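Local coordinates for alanine racemase, biosynthetic (Pseudomonas aeruginosa PAO1, PDB 6A2F), which belongs to the alanine racemase family, pairing an N-terminal TIM-barrel domain with a C-terminal beta domain, and carries a lysine-linked pyridoxal phosphate cofactor, at residues R262-Y273 / V300-D311. Sequence-based numbering, arbitrary orientation.
Sequences RPARIGTVSCGY and VSMDMLAVDLSD. With DLY (D-lysine), chain D.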
loop_
_atom_site.group_PDB
_atom_site.type_symbol
_atom_site.label_atom_id
_atom_site.label_comp_id
_atom_site.label_asym_id
_atom_site.label_seq_id
_atom_site.Cartn_x
_atom_site.Cartn_y
_atom_site.Cartn_z
ATOM N N ARG A 262 25.969 20.989 4.357
ATOM C CA ARG A 262 26.041 22.432 4.148
ATOM C C ARG A 262 24.775 23.026 4.769
ATOM O O ARG A 262 23.811 22.286 4.985
ATOM C CB ARG A 262 26.137 22.748 2.648
ATOM C CG ARG A 262 24.933 22.312 1.821
ATOM C CD ARG A 262 25.302 22.116 0.358
ATOM N NE ARG A 262 24.142 21.738 -0.452
ATOM C CZ ARG A 262 23.544 22.527 -1.344
ATOM N NH1 ARG A 262 22.498 22.077 -2.024
ATOM N NH2 ARG A 262 23.990 23.760 -1.568
ATOM N N PRO A 263 24.761 24.344 5.080
ATOM C CA PRO A 263 23.505 24.887 5.612
ATOM C C PRO A 263 22.354 24.514 4.681
ATOM O O PRO A 263 22.421 24.771 3.475
ATOM C CB PRO A 263 23.744 26.400 5.612
ATOM C CG PRO A 263 25.223 26.539 5.725
ATOM C CD PRO A 263 25.797 25.385 4.949
ATOM N N ALA A 264 21.327 23.877 5.240
ATOM C CA ALA A 264 20.284 23.261 4.427
ATOM C C ALA A 264 18.900 23.870 4.613
ATOM O O ALA A 264 18.557 24.379 5.683
ATOM C CB ALA A 264 20.242 21.759 4.667
ATOM N N ARG A 265 18.123 23.806 3.537
ATOM C CA ARG A 265 16.742 24.244 3.509
ATOM C C ARG A 265 15.906 22.979 3.306
ATOM O O ARG A 265 16.076 22.272 2.311
ATOM C CB ARG A 265 16.559 25.226 2.350
ATOM C CG ARG A 265 15.386 26.177 2.471
ATOM C CD ARG A 265 15.437 27.228 1.365
ATOM N NE ARG A 265 14.212 28.026 1.324
ATOM C CZ ARG A 265 13.950 29.054 2.133
ATOM N NH1 ARG A 265 12.799 29.707 2.013
ATOM N NH2 ARG A 265 14.826 29.432 3.064
ATOM N N ILE A 266 15.029 22.671 4.259
ATOM C CA ILE A 266 14.308 21.394 4.251
ATOM C C ILE A 266 12.792 21.551 4.354
ATOM O O ILE A 266 12.286 22.173 5.292
ATOM C CB ILE A 266 14.851 20.439 5.341
ATOM C CG1 ILE A 266 16.267 19.992 4.950
ATOM C CG2 ILE A 266 13.900 19.267 5.583
ATOM C CD1 ILE A 266 16.611 18.558 5.272
ATOM N N GLY A 267 12.081 20.979 3.381
ATOM C CA GLY A 267 10.627 21.096 3.296
ATOM C C GLY A 267 9.905 19.792 3.562
ATOM O O GLY A 267 10.355 18.734 3.134
ATOM N N THR A 268 8.781 19.871 4.269
ATOM C CA THR A 268 7.966 18.697 4.581
ATOM C C THR A 268 6.746 18.628 3.656
ATOM O O THR A 268 6.085 19.637 3.408
ATOM C CB THR A 268 7.539 18.687 6.066
ATOM O OG1 THR A 268 8.702 18.824 6.890
ATOM C CG2 THR A 268 6.813 17.387 6.441
ATOM N N VAL A 269 6.466 17.427 3.152
ATOM C CA VAL A 269 5.414 17.202 2.162
ATOM C C VAL A 269 4.278 16.349 2.733
ATOM O O VAL A 269 4.510 15.424 3.523
ATOM C CB VAL A 269 5.993 16.553 0.883
ATOM C CG1 VAL A 269 4.899 16.213 -0.120
ATOM C CG2 VAL A 269 7.026 17.469 0.246
ATOM N N SER A 270 3.053 16.672 2.316
ATOM C CA SER A 270 1.843 15.996 2.777
ATOM C C SER A 270 1.597 14.665 2.057
ATOM O O SER A 270 0.554 14.463 1.418
ATOM C CB SER A 270 0.642 16.928 2.610
ATOM O OG SER A 270 0.587 17.442 1.290
ATOM N N CYS A 271 2.569 13.764 2.166
ATOM C CA CYS A 271 2.481 12.418 1.593
ATOM C C CYS A 271 3.427 11.493 2.337
ATOM O O CYS A 271 4.572 11.852 2.584
ATOM C CB CYS A 271 2.823 12.425 0.097
ATOM S SG CYS A 271 2.654 10.810 -0.708
ATOM N N GLY A 272 2.943 10.310 2.696
ATOM C CA GLY A 272 3.753 9.324 3.409
ATOM C C GLY A 272 3.410 7.905 3.018
ATOM O O GLY A 272 2.590 7.684 2.123
ATOM N N TYR A 273 4.019 6.933 3.696
ATOM C CA TYR A 273 3.871 5.530 3.289
ATOM C C TYR A 273 2.457 4.953 3.431
ATOM O O TYR A 273 2.114 3.992 2.745
ATOM C CB TYR A 273 4.938 4.606 3.908
ATOM C CG TYR A 273 4.992 4.542 5.418
ATOM C CD1 TYR A 273 4.020 3.857 6.150
ATOM C CD2 TYR A 273 6.045 5.134 6.118
ATOM C CE1 TYR A 273 4.082 3.793 7.534
ATOM C CE2 TYR A 273 6.118 5.066 7.503
ATOM C CZ TYR A 273 5.135 4.397 8.204
ATOM O OH TYR A 273 5.208 4.337 9.577
ATOM N N VAL A 300 11.037 8.460 5.012
ATOM C CA VAL A 300 9.618 8.704 4.804
ATOM C C VAL A 300 8.873 8.185 6.038
ATOM O O VAL A 300 9.153 7.087 6.530
ATOM C CB VAL A 300 9.113 8.001 3.517
ATOM C CG1 VAL A 300 7.622 8.226 3.308
ATOM C CG2 VAL A 300 9.888 8.491 2.299
ATOM N N SER A 301 7.951 8.987 6.554
ATOM C CA SER A 301 7.101 8.544 7.650
ATOM C C SER A 301 5.679 8.245 7.147
ATOM O O SER A 301 5.435 8.246 5.935
ATOM C CB SER A 301 7.121 9.560 8.786
ATOM O OG SER A 301 6.486 10.766 8.422
ATOM N N MET A 302 4.759 7.963 8.067
ATOM C CA MET A 302 3.414 7.499 7.708
ATOM C C MET A 302 2.618 8.504 6.869
ATOM O O MET A 302 1.980 8.132 5.882
ATOM C CB MET A 302 2.635 7.113 8.970
ATOM C CG MET A 302 1.295 6.438 8.726
ATOM S SD MET A 302 0.577 5.694 10.204
ATOM C CE MET A 302 1.663 4.284 10.404
ATOM N N ASP A 303 2.615 9.755 7.292
ATOM C CA ASP A 303 1.871 10.769 6.581
ATOM C C ASP A 303 2.732 11.860 5.972
ATOM O O ASP A 303 2.220 12.728 5.282
ATOM C CB ASP A 303 0.844 11.391 7.530
ATOM C CG ASP A 303 0.087 10.354 8.326
ATOM O OD1 ASP A 303 -0.853 9.767 7.776
ATOM O OD2 ASP A 303 0.424 10.126 9.498
ATOM N N MET A 304 4.026 11.844 6.268
ATOM C CA MET A 304 4.905 12.912 5.807
ATOM C C MET A 304 6.185 12.484 5.105
ATOM O O MET A 304 6.696 11.389 5.305
ATOM C CB MET A 304 5.242 13.847 6.973
ATOM C CG MET A 304 4.042 14.598 7.522
ATOM S SD MET A 304 4.348 15.434 9.087
ATOM C CE MET A 304 4.386 14.060 10.227
ATOM N N LEU A 305 6.673 13.381 4.253
ATOM C CA LEU A 305 7.900 13.179 3.499
ATOM C C LEU A 305 8.702 14.476 3.526
ATOM O O LEU A 305 8.130 15.562 3.617
ATOM C CB LEU A 305 7.587 12.775 2.057
ATOM C CG LEU A 305 8.625 13.149 0.996
ATOM C CD1 LEU A 305 8.272 12.526 -0.345
ATOM C CD2 LEU A 305 8.756 14.660 0.872
ATOM N N ALA A 306 10.022 14.362 3.446
ATOM C CA ALA A 306 10.893 15.540 3.466
ATOM C C ALA A 306 11.764 15.642 2.220
ATOM O O ALA A 306 12.225 14.638 1.695
ATOM C CB ALA A 306 11.747 15.557 4.724
ATOM N N VAL A 307 11.977 16.865 1.746
ATOM C CA VAL A 307 12.766 17.094 0.533
ATOM C C VAL A 307 13.836 18.158 0.755
ATOM O O VAL A 307 13.638 19.096 1.534
ATOM C CB VAL A 307 11.887 17.496 -0.676
ATOM C CG1 VAL A 307 10.958 16.355 -1.064
ATOM C CG2 VAL A 307 11.090 18.763 -0.386
ATOM N N ASP A 308 14.965 18.003 0.065
ATOM C CA ASP A 308 16.046 18.983 0.123
ATOM C C ASP A 308 15.745 20.158 -0.804
ATOM O O ASP A 308 15.765 20.021 -2.027
ATOM C CB ASP A 308 17.387 18.330 -0.238
ATOM C CG ASP A 308 18.578 19.233 0.045
ATOM O OD1 ASP A 308 18.369 20.424 0.359
ATOM O OD2 ASP A 308 19.729 18.749 -0.048
ATOM N N LEU A 309 15.472 21.314 -0.212
ATOM C CA LEU A 309 15.104 22.503 -0.980
ATOM C C LEU A 309 16.216 23.556 -1.040
ATOM O O LEU A 309 15.961 24.720 -1.368
ATOM C CB LEU A 309 13.813 23.111 -0.422
ATOM C CG LEU A 309 12.514 22.344 -0.673
ATOM C CD1 LEU A 309 11.394 22.950 0.148
ATOM C CD2 LEU A 309 12.141 22.333 -2.147
ATOM N N SER A 310 17.445 23.132 -0.745
ATOM C CA SER A 310 18.605 24.032 -0.688
ATOM C C SER A 310 18.916 24.757 -2.001
ATOM O O SER A 310 19.378 25.895 -1.978
ATOM C CB SER A 310 19.843 23.273 -0.212
ATOM O OG SER A 310 19.643 22.754 1.091
ATOM N N ASP A 311 18.657 24.094 -3.128
ATOM C CA ASP A 311 18.902 24.662 -4.455
ATOM C C ASP A 311 17.626 25.215 -5.093
ATOM O O ASP A 311 17.603 25.532 -6.286
ATOM C CB ASP A 311 19.553 23.624 -5.376
ATOM C CG ASP A 311 20.814 23.024 -4.783
ATOM O OD1 ASP A 311 21.692 23.786 -4.326
ATOM O OD2 ASP A 311 20.931 21.783 -4.772
HETATM N N DLY D . 5.929 11.735 11.934
HETATM C CA DLY D . 4.867 10.682 11.887
HETATM C C DLY D . 3.874 10.953 10.783
HETATM O O DLY D . 2.696 11.201 11.037
HETATM C CB DLY D . 5.527 9.324 11.672
HETATM C CG DLY D . 4.834 8.182 12.410
HETATM C CD DLY D . 4.988 6.871 11.649
HETATM C CE DLY D . 6.319 6.188 11.943
HETATM N NZ DLY D . 6.988 5.933 10.685
HETATM O OXT DLY D . 4.191 10.938 9.592
#
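Gly267 and Val307 exchange backbone hydrogen bonds in both directions, as do Val269 and Leu305, joining strands 264-269 and 305-308 as antiparallel neighbours in the mixed sheet of the C-terminal domain. Past the strands, Tyr273 N donates a hydrogen bond to Ser301 O. Strand 234-246 flanks 264-269 on its other edge.

Apolar packing follows the register. The side chains of Val269 and Leu305 run alongside each other on one face of the sheet, with CD2 of Leu305 3.3 Å from CB of Val269. Gly267, lacking a side chain, lets Leu309 CD1 come to 3.7 Å from its CA. CG of Tyr273 lies between its backbone N and carbonyl carbon (chi1 60°), which turns the ring under Met302 CA, a CH-pi contact 3.6 Å from the centroid.

At the end near Arg262 and Asp311, polar side chains take over. Ser310 OG accepts a nearly straight bond from Arg265 N (3.1 Å, 170°) and donates to the syn lone pair of Asp308 OD1, which also receives Ser310 N in an Asx turn. Beyond it, Arg262 NH1 forms a salt bridge with Asp311 OD1 (3.0 Å), meeting the oxygen from above the carboxylate plane.

At the pocket end, D-lysine NZ donates to Tyr273 OH (2.6 Å), while OXT of the ligand accepts from Ser301 OG and Asp303 N. Arg130 NH2 of the second subunit is also hydrogen-bonded to Ser301 OG. Both segments thus grip the ligand, its side-chain amine at a phenol oxygen and its carboxylate at a hydroxyl and a backbone N-H.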